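Local coordinates for phosphate ABC transporter, phosphate-binding protein (Clostridium perfringens, PDB 4Q8R) that probably captures phosphate outside the cell membrane with high affinity and delivers it to an ABC-type transporter for uptake, at residues Glu23-Lys28 against Ile225-Ser230; Ile45-Ala48 against Val52-Ile55. All coordinates share one frame; numbering follows the deposited sequence.

Contact 1 of 2, residues Glu23-Lys28 against Ile225-Ser230; sequences EAFKTK and IDFILS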
loop_
_atom_site.group_PDB
_atom_site.type_symbol
_atom_site.label_atom_id
_atom_site.label_comp_id
_atom_site.label_asym_id
_atom_site.label_seq_id
_atom_site.Cartn_x
_atom_site.Cartn_y
_atom_site.Cartn_z
ATOM N N GLU A 23 -9.763 -15.657 -6.433
ATOM C CA GLU A 23 -10.432 -16.229 -7.594
ATOM C C GLU A 23 -9.677 -17.465 -8.021
ATOM O O GLU A 23 -10.274 -18.449 -8.501
ATOM C CB GLU A 23 -10.526 -15.226 -8.748
ATOM C CG GLU A 23 -11.392 -13.981 -8.456
ATOM C CD GLU A 23 -12.740 -14.223 -7.723
ATOM O OE1 GLU A 23 -13.258 -13.361 -6.921
ATOM O OE2 GLU A 23 -13.338 -15.253 -7.933
ATOM N N ALA A 24 -8.371 -17.427 -7.904
ATOM C CA ALA A 24 -7.571 -18.593 -8.341
ATOM C C ALA A 24 -7.800 -19.758 -7.364
ATOM O O ALA A 24 -7.879 -20.928 -7.778
ATOM C CB ALA A 24 -6.120 -18.244 -8.465
ATOM N N PHE A 25 -7.839 -19.454 -6.070
ATOM C CA PHE A 25 -8.101 -20.444 -5.051
ATOM C C PHE A 25 -9.468 -21.135 -5.216
ATOM O O PHE A 25 -9.616 -22.354 -4.826
ATOM C CB PHE A 25 -8.007 -19.754 -3.676
ATOM C CG PHE A 25 -8.107 -20.682 -2.511
ATOM C CD1 PHE A 25 -7.099 -21.638 -2.263
ATOM C CD2 PHE A 25 -9.173 -20.565 -1.601
ATOM C CE1 PHE A 25 -7.186 -22.481 -1.144
ATOM C CE2 PHE A 25 -9.256 -21.388 -0.489
ATOM C CZ PHE A 25 -8.262 -22.346 -0.254
ATOM N N LYS A 26 -10.451 -20.423 -5.783
ATOM C CA LYS A 26 -11.787 -20.965 -6.010
ATOM C C LYS A 26 -11.703 -22.190 -6.903
ATOM O O LYS A 26 -12.517 -23.116 -6.768
ATOM C CB LYS A 26 -12.751 -19.925 -6.618
ATOM C CG LYS A 26 -14.213 -20.327 -6.583
ATOM C CD LYS A 26 -14.798 -20.338 -5.175
ATOM C CE LYS A 26 -16.257 -20.735 -5.146
ATOM N NZ LYS A 26 -16.817 -20.670 -3.750
ATOM N N THR A 27 -10.746 -22.218 -7.802
ATOM C CA THR A 27 -10.599 -23.388 -8.636
ATOM C C THR A 27 -9.972 -24.592 -7.872
ATOM O O THR A 27 -10.225 -25.757 -8.241
ATOM C CB THR A 27 -9.819 -23.114 -9.939
ATOM O OG1 THR A 27 -8.468 -22.767 -9.627
ATOM C CG2 THR A 27 -10.493 -21.995 -10.738
ATOM N N LYS A 28 -9.164 -24.294 -6.847
ATOM C CA LYS A 28 -8.541 -25.325 -6.015
ATOM C C LYS A 28 -9.511 -25.885 -4.979
ATOM O O LYS A 28 -9.585 -27.114 -4.825
ATOM C CB LYS A 28 -7.270 -24.818 -5.324
ATOM C CG LYS A 28 -6.209 -24.274 -6.271
ATOM C CD LYS A 28 -5.238 -25.365 -6.719
ATOM C CE LYS A 28 -4.328 -24.894 -7.846
ATOM N NZ LYS A 28 -5.071 -24.797 -9.139
ATOM N N ILE A 225 -4.080 -19.190 2.989
ATOM C CA ILE A 225 -2.790 -18.552 3.188
ATOM C C ILE A 225 -1.690 -19.435 2.548
ATOM O O ILE A 225 -0.747 -18.941 1.935
ATOM C CB ILE A 225 -2.530 -18.389 4.658
ATOM C CG1 ILE A 225 -3.494 -17.300 5.221
ATOM C CG2 ILE A 225 -1.079 -18.037 4.903
ATOM C CD1 ILE A 225 -3.412 -17.093 6.714
ATOM N N ASP A 226 -1.779 -20.750 2.739
ATOM C CA ASP A 226 -0.803 -21.676 2.139
ATOM C C ASP A 226 -0.837 -21.562 0.615
ATOM O O ASP A 226 0.212 -21.634 -0.052
ATOM C CB ASP A 226 -1.055 -23.115 2.638
ATOM C CG ASP A 226 -0.589 -23.336 4.109
ATOM O OD1 ASP A 226 0.194 -22.523 4.678
ATOM O OD2 ASP A 226 -1.045 -24.337 4.708
ATOM N N PHE A 227 -2.028 -21.356 0.052
ATOM C CA PHE A 227 -2.115 -21.182 -1.393
ATOM C C PHE A 227 -1.412 -19.905 -1.844
ATOM O O PHE A 227 -0.741 -19.869 -2.839
ATOM C CB PHE A 227 -3.536 -21.126 -1.844
ATOM C CG PHE A 227 -3.672 -20.776 -3.274
ATOM C CD1 PHE A 227 -3.434 -21.739 -4.244
ATOM C CD2 PHE A 227 -4.004 -19.475 -3.679
ATOM C CE1 PHE A 227 -3.574 -21.418 -5.583
ATOM C CE2 PHE A 227 -4.120 -19.149 -5.017
ATOM C CZ PHE A 227 -3.908 -20.113 -5.976
ATOM N N ILE A 228 -1.610 -18.823 -1.100
ATOM C CA ILE A 228 -0.963 -17.544 -1.446
ATOM C C ILE A 228 0.560 -17.670 -1.419
ATOM O O ILE A 228 1.280 -17.072 -2.232
ATOM C CB ILE A 228 -1.417 -16.417 -0.504
ATOM C CG1 ILE A 228 -2.892 -16.134 -0.675
ATOM C CG2 ILE A 228 -0.574 -15.138 -0.743
ATOM C CD1 ILE A 228 -3.401 -15.168 0.432
ATOM N N LEU A 229 1.062 -18.513 -0.514
ATOM C CA LEU A 229 2.496 -18.710 -0.363
ATOM C C LEU A 229 3.085 -19.726 -1.333
ATOM O O LEU A 229 4.326 -19.857 -1.437
ATOM C CB LEU A 229 2.879 -19.132 1.031
ATOM C CG LEU A 229 2.570 -18.120 2.131
ATOM C CD1 LEU A 229 2.815 -18.733 3.486
ATOM C CD2 LEU A 229 3.385 -16.845 1.910
ATOM N N SER A 230 2.193 -20.444 -2.013
ATOM C CA SER A 230 2.574 -21.450 -2.988
ATOM C C SER A 230 3.165 -20.819 -4.217
ATOM O O SER A 230 3.141 -19.543 -4.406
ATOM C CB SER A 230 1.378 -22.333 -3.356
ATOM O OG SER A 230 0.452 -21.705 -4.232
#

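Contact 2 of 2, residues Ile45-Ala48 against Val52-Ile55; sequences IKNA and VSEI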
loop_
_atom_site.group_PDB
_atom_site.type_symbol
_atom_site.label_atom_id
_atom_site.label_comp_id
_atom_site.label_asym_id
_atom_site.label_seq_id
_atom_site.Cartn_x
_atom_site.Cartn_y
_atom_site.Cartn_z
ATOM N N ILE A 45 -6.578 -4.849 10.849
ATOM C CA ILE A 45 -5.813 -5.359 11.982
ATOM C C ILE A 45 -6.689 -5.391 13.211
ATOM O O ILE A 45 -6.716 -6.418 13.956
ATOM C CB ILE A 45 -4.541 -4.569 12.258
ATOM C CG1 ILE A 45 -3.517 -4.743 11.117
ATOM C CG2 ILE A 45 -3.912 -4.976 13.561
ATOM C CD1 ILE A 45 -2.440 -3.698 11.099
ATOM N N LYS A 46 -7.400 -4.302 13.456
ATOM C CA LYS A 46 -8.327 -4.279 14.586
ATOM C C LYS A 46 -9.457 -5.300 14.472
ATOM O O LYS A 46 -9.849 -5.951 15.500
ATOM C CB LYS A 46 -8.942 -2.882 14.661
ATOM C CG LYS A 46 -9.908 -2.735 15.798
ATOM C CD LYS A 46 -9.166 -2.907 17.100
ATOM C CE LYS A 46 -8.464 -1.658 17.614
ATOM N NZ LYS A 46 -8.793 -1.796 19.028
ATOM N N ASN A 47 -9.969 -5.509 13.253
ATOM C CA ASN A 47 -10.963 -6.555 13.053
ATOM C C ASN A 47 -10.403 -7.964 13.359
ATOM O O ASN A 47 -11.092 -8.823 13.964
ATOM C CB ASN A 47 -11.518 -6.542 11.646
ATOM C CG ASN A 47 -12.550 -5.464 11.427
ATOM O OD1 ASN A 47 -13.118 -4.916 12.393
ATOM N ND2 ASN A 47 -12.843 -5.176 10.154
ATOM N N ALA A 48 -9.151 -8.201 13.007
ATOM C CA ALA A 48 -8.505 -9.461 13.383
ATOM C C ALA A 48 -8.280 -9.578 14.902
ATOM O O ALA A 48 -8.518 -10.645 15.456
ATOM C CB ALA A 48 -7.199 -9.657 12.615
ATOM N N VAL A 52 -13.570 -10.046 14.460
ATOM C CA VAL A 52 -14.555 -9.651 13.461
ATOM C C VAL A 52 -14.178 -10.215 12.106
ATOM O O VAL A 52 -15.045 -10.598 11.336
ATOM C CB VAL A 52 -14.635 -8.127 13.379
ATOM C CG1 VAL A 52 -15.444 -7.699 12.180
ATOM C CG2 VAL A 52 -15.241 -7.626 14.694
ATOM N N SER A 53 -12.888 -10.243 11.835
ATOM C CA SER A 53 -12.378 -10.934 10.642
ATOM C C SER A 53 -11.477 -12.087 11.039
ATOM O O SER A 53 -10.730 -11.996 12.014
ATOM C CB SER A 53 -11.542 -9.985 9.782
ATOM O OG SER A 53 -12.281 -8.888 9.265
ATOM N N GLU A 54 -11.526 -13.151 10.239
ATOM C CA GLU A 54 -10.629 -14.288 10.415
ATOM C C GLU A 54 -9.199 -13.948 10.069
ATOM O O GLU A 54 -8.249 -14.428 10.712
ATOM C CB GLU A 54 -11.142 -15.480 9.592
ATOM C CG GLU A 54 -10.329 -16.740 9.796
ATOM C CD GLU A 54 -10.918 -17.940 9.103
ATOM O OE1 GLU A 54 -10.157 -18.908 8.944
ATOM O OE2 GLU A 54 -12.110 -17.929 8.719
ATOM N N ILE A 55 -9.035 -13.163 9.005
ATOM C CA ILE A 55 -7.738 -12.679 8.608
ATOM C C ILE A 55 -7.767 -11.167 8.393
ATOM O O ILE A 55 -8.685 -10.696 7.757
ATOM C CB ILE A 55 -7.243 -13.355 7.330
ATOM C CG1 ILE A 55 -7.152 -14.876 7.526
ATOM C CG2 ILE A 55 -5.886 -12.790 6.880
ATOM C CD1 ILE A 55 -7.019 -15.707 6.229
HETATM O O HOH W 1 -9.750 -12.842 14.390
#

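Contact 1 of 2, residues Glu23-Lys28 against Ile225-Ser230
Phe227 reaches from helix 219-229 into the flank of helix 15-28, where Ala24, Phe25 and Lys28 receive its ring. Its CG stands anti to the backbone N (chi1 173°), which extends the ring toward helix 15-28. At the base of the ring, Phe227 CB lies 3.6 Å from Phe25 CD1, and the two side chains run past one another, pointing opposite ways. Their centroids are 5.6 Å apart and their ring planes inclined at 49°, an oblique pairing. Phe25 CB sits over one face of the Phe227 ring, while the far end meets Ala24, with CZ 3.8 Å from Ala24 CB. The aliphatic part of Lys28 lies roughly perpendicular to the Phe227 side chain, its CG 3.9 Å from Phe227 CE1.

The contact is a helix-helix packing in a PBP-superfamily protein, joining an N-terminal helix to one near the C-terminus, the axes of the two helical segments being at 111°. Next in sequence, Ile228 turns to Met18 and Glu21, earlier on helix 15-28. Ser230 is the N-cap of helix 231-239, to which the zinc ligands Glu231 and Asp235 belong. Its OG caps Gly233 N and donates to Phe227 O at 2.6 Å; Ser230 N bonds to that same carbonyl.

Contact 2 of 2, residues Ile45-Ala48 against Val52-Ile55
The carbonyl oxygen of Asn47 accepts two successive backbone N-H groups, those of Val52 and Ser53, as the chain leaves helix 41-50. The two donors approach differently. Val52 N, 2.8 Å from Asn47 O, lies near the carbonyl plane, but its N-H is bent away from the oxygen (133°). Ser53 N, 3.1 Å from Asn47 O, points its N-H almost straight at the oxygen (172°) yet stands above the carbonyl plane and away from the lone pairs. Asn47 CG lies anti to its own carbonyl carbon (chi1 -78°), which sets the amide beside Val52, whose CG1 is 3.6 Å from Asn47 OD1; Ser53 OG comes within 3.4 Å of Asn47 CB.

These residues form the turn out of the helix of a beta-alpha-beta crossover: strands 34-38 and 55-58, before and after helix 41-50, both run parallel to strand 6-10 between them.

Farther along, Ser53 O approaches Ala48 CA, and a water donates to both Ala48 O and Ser53 O, at 2.7 Å from each, bridging the last turn of the helix to the departing chain. In the second shell, Ser9 OG bonds to both Asn47 ND2 and Ser53 OG, tying the helix and the turn to strand 6-10. Ser7 OG engages Glu54 N, and Ile55 then joins that strand through backbone bonds with Ser7 and Ser9.

Both contacts are partly buried, yet they hold the fold together at different scales. Contact 1 brings together helices almost 200 residues apart in sequence and relies on apolar and aromatic packing, with two phenylalanines buried and an exposed lysine at the margin. Contact 2 is local, spanning a single helix exit, with Ala48 and Ser53 buried and Val52 exposed; it rests on backbone hydrogen bonds and a bridging water, its polar side chains being tied to strand 6-10 through Ser9. No helix or strand is shared by the two, and their centres are about 20 Å apart. A tentative link, resting on one of two conformers of Ile225, packs that side chain against Ile55.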